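PDB 1ZXT: functional macrophage inflammatory protein 1-alpha homolog from Human herpesvirus 8, which probably acts as a virus-encoded CC chemokine, binding and signalling through CC chemokine receptors of the infected host. Local coordinates for residues 24-29 and 41-46. Numbering follows the deposited sequence.
Sequences ILKEWY and ILLTKR
Tyr29 sets one face of its ring over Ile41 CB, and its side chain can be followed outward atom by atom. CB leads to a CG held between the backbone N and the carbonyl carbon (chi1 48°), a setting that brings the ring over the neighbouring strand. CD2 comes to 4.0 Å from Ile41 CB, while CE2 sits closer, 3.6 Å from Ile41 CG1. The Ile41 branch point lies offset toward the CE2-CZ side of the rim, its CB making a CH-pi contact 3.9 Å from the centroid of the Tyr29 ring. CE1 has Leu43 CB as a neighbour at 4.2 Å, and at the tip OH rests 3.5 Å from Ile41 CG2. The backbones of Tyr29 and Ile41 form a hydrogen-bonded antiparallel pair, the bond from Ile41 N to Tyr29 O being the shorter of the two at 2.7 Å. The strands are the first two of the three-stranded antiparallel sheet of the chemokine fold, a Greek key against which helix 57-64 packs. Leu25, Trp28 and Leu42 face that helix, with Leu25 and Leu42 both touching Leu62. Glu27 projects from the other face, its extended chain running alongside Leu43 with CG 3.8 Å from Leu43 CD2, while OE1 makes a long salt bridge to Lys26 NZ. A classic beta bulge, Lys26 and Glu27 both opposing Leu43, shifts the register by one residue, yet Leu43 keeps both backbone bonds: Lys26 N donates to Leu43 O, and Leu43 N to Glu27 O. Beyond it, the Ile24 and Thr44 side chains run side by side, Ile24 CD1 touching Thr44 CG2 at 3.7 Å; Lys45 N donates to Ile24 O, and Lys45 NZ hydrogen-bonds to Gln23 O.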
loop_
_atom_site.group_PDB
_atom_site.type_symbol
_atom_site.label_atom_id
_atom_site.label_comp_id
_atom_site.label_asym_id
_atom_site.label_seq_id
_atom_site.Cartn_x
_atom_site.Cartn_y
_atom_site.Cartn_z
ATOM N N ILE A 24 10.733 6.571 -6.667
ATOM C CA ILE A 24 9.915 7.540 -5.946
ATOM C C ILE A 24 9.361 6.927 -4.669
ATOM O O ILE A 24 8.727 7.606 -3.868
ATOM C CB ILE A 24 8.794 8.147 -6.873
ATOM C CG1 ILE A 24 7.629 7.205 -7.131
ATOM C CG2 ILE A 24 9.354 8.553 -8.196
ATOM C CD1 ILE A 24 6.439 7.897 -7.612
ATOM N N LEU A 25 9.504 5.600 -4.528
ATOM C CA LEU A 25 8.909 4.874 -3.394
ATOM C C LEU A 25 9.802 4.952 -2.136
ATOM O O LEU A 25 11.022 4.832 -2.170
ATOM C CB LEU A 25 8.668 3.418 -3.819
ATOM C CG LEU A 25 7.366 2.969 -4.478
ATOM C CD1 LEU A 25 6.426 4.023 -4.975
ATOM C CD2 LEU A 25 7.671 1.842 -5.467
ATOM N N LYS A 26 9.125 5.252 -1.031
ATOM C CA LYS A 26 9.666 5.414 0.312
ATOM C C LYS A 26 9.512 4.187 1.238
ATOM O O LYS A 26 10.514 3.752 1.839
ATOM C CB LYS A 26 8.925 6.594 1.000
ATOM C CG LYS A 26 9.710 7.487 1.988
ATOM C CD LYS A 26 8.717 8.474 2.658
ATOM C CE LYS A 26 9.400 9.502 3.509
ATOM N NZ LYS A 26 10.327 8.943 4.527
ATOM N N GLU A 27 8.317 3.619 1.304
ATOM C CA GLU A 27 7.956 2.615 2.284
ATOM C C GLU A 27 6.608 2.061 1.894
ATOM O O GLU A 27 5.970 2.616 0.996
ATOM C CB GLU A 27 7.864 3.239 3.655
ATOM C CG GLU A 27 6.914 4.418 3.767
ATOM C CD GLU A 27 7.134 5.268 5.043
ATOM O OE1 GLU A 27 8.200 5.732 5.213
ATOM O OE2 GLU A 27 6.169 5.437 5.827
ATOM N N TRP A 28 6.128 0.997 2.580
ATOM C CA TRP A 28 4.821 0.498 2.385
ATOM C C TRP A 28 4.166 0.146 3.721
ATOM O O TRP A 28 4.834 -0.036 4.700
ATOM C CB TRP A 28 4.802 -0.742 1.473
ATOM C CG TRP A 28 5.414 -1.927 2.123
ATOM C CD1 TRP A 28 6.748 -2.207 2.259
ATOM C CD2 TRP A 28 4.705 -2.982 2.752
ATOM N NE1 TRP A 28 6.899 -3.402 2.895
ATOM C CE2 TRP A 28 5.663 -3.878 3.253
ATOM C CE3 TRP A 28 3.308 -3.237 2.979
ATOM C CZ2 TRP A 28 5.341 -5.037 3.949
ATOM C CZ3 TRP A 28 2.966 -4.401 3.700
ATOM C CH2 TRP A 28 4.011 -5.260 4.205
ATOM N N TYR A 29 2.856 0.024 3.701
ATOM C CA TYR A 29 2.084 -0.492 4.850
ATOM C C TYR A 29 0.796 -1.054 4.309
ATOM O O TYR A 29 0.266 -0.623 3.281
ATOM C CB TYR A 29 1.823 0.586 5.903
ATOM C CG TYR A 29 1.309 1.908 5.357
ATOM C CD1 TYR A 29 2.163 2.907 4.987
ATOM C CD2 TYR A 29 -0.035 2.164 5.255
ATOM C CE1 TYR A 29 1.735 4.105 4.487
ATOM C CE2 TYR A 29 -0.509 3.390 4.778
ATOM C CZ TYR A 29 0.366 4.342 4.377
ATOM O OH TYR A 29 -0.087 5.579 3.893
ATOM N N ILE A 41 -0.427 0.061 0.761
ATOM C CA ILE A 41 -0.023 1.372 0.256
ATOM C C ILE A 41 1.437 1.390 -0.049
ATOM O O ILE A 41 2.234 1.117 0.796
ATOM C CB ILE A 41 -0.393 2.477 1.249
ATOM C CG1 ILE A 41 -1.876 2.410 1.593
ATOM C CG2 ILE A 41 0.033 3.915 0.812
ATOM C CD1 ILE A 41 -2.799 2.427 0.395
ATOM N N LEU A 42 1.780 1.756 -1.283
ATOM C CA LEU A 42 3.136 2.158 -1.621
ATOM C C LEU A 42 3.221 3.648 -1.489
ATOM O O LEU A 42 2.646 4.377 -2.258
ATOM C CB LEU A 42 3.522 1.752 -3.027
ATOM C CG LEU A 42 3.306 0.266 -3.312
ATOM C CD1 LEU A 42 3.528 0.005 -4.783
ATOM C CD2 LEU A 42 4.119 -0.678 -2.440
ATOM N N LEU A 43 3.957 4.100 -0.493
ATOM C CA LEU A 43 3.986 5.531 -0.172
ATOM C C LEU A 43 5.158 6.184 -0.845
ATOM O O LEU A 43 6.340 5.759 -0.782
ATOM C CB LEU A 43 4.049 5.749 1.353
ATOM C CG LEU A 43 4.050 7.228 1.797
ATOM C CD1 LEU A 43 2.661 7.745 1.682
ATOM C CD2 LEU A 43 4.667 7.384 3.194
ATOM N N THR A 44 4.889 7.244 -1.573
ATOM C CA THR A 44 6.041 7.866 -2.300
ATOM C C THR A 44 6.744 8.877 -1.433
ATOM O O THR A 44 6.186 9.337 -0.465
ATOM C CB THR A 44 5.629 8.553 -3.641
ATOM O OG1 THR A 44 4.953 9.757 -3.322
ATOM C CG2 THR A 44 4.548 7.753 -4.435
ATOM N N LYS A 45 7.964 9.249 -1.830
ATOM C CA LYS A 45 8.765 10.309 -1.172
ATOM C C LYS A 45 7.986 11.643 -1.041
ATOM O O LYS A 45 8.212 12.415 -0.100
ATOM C CB LYS A 45 10.142 10.546 -1.879
ATOM C CG LYS A 45 11.093 9.369 -1.707
ATOM C CD LYS A 45 12.164 9.286 -2.691
ATOM C CE LYS A 45 12.965 8.002 -2.536
ATOM N NZ LYS A 45 14.211 8.140 -3.310
ATOM N N ARG A 46 7.168 11.964 -2.042
ATOM C CA ARG A 46 6.305 13.138 -1.986
ATOM C C ARG A 46 5.014 12.942 -1.161
ATOM O O ARG A 46 4.195 13.868 -1.037
ATOM C CB ARG A 46 6.020 13.646 -3.410
ATOM C CG ARG A 46 7.206 14.168 -4.170
ATOM C CD ARG A 46 6.950 14.556 -5.646
ATOM N NE ARG A 46 8.231 14.776 -6.387
ATOM C CZ ARG A 46 8.901 15.893 -6.439
ATOM N NH1 ARG A 46 8.509 17.006 -5.797
ATOM N NH2 ARG A 46 10.025 15.933 -7.166
#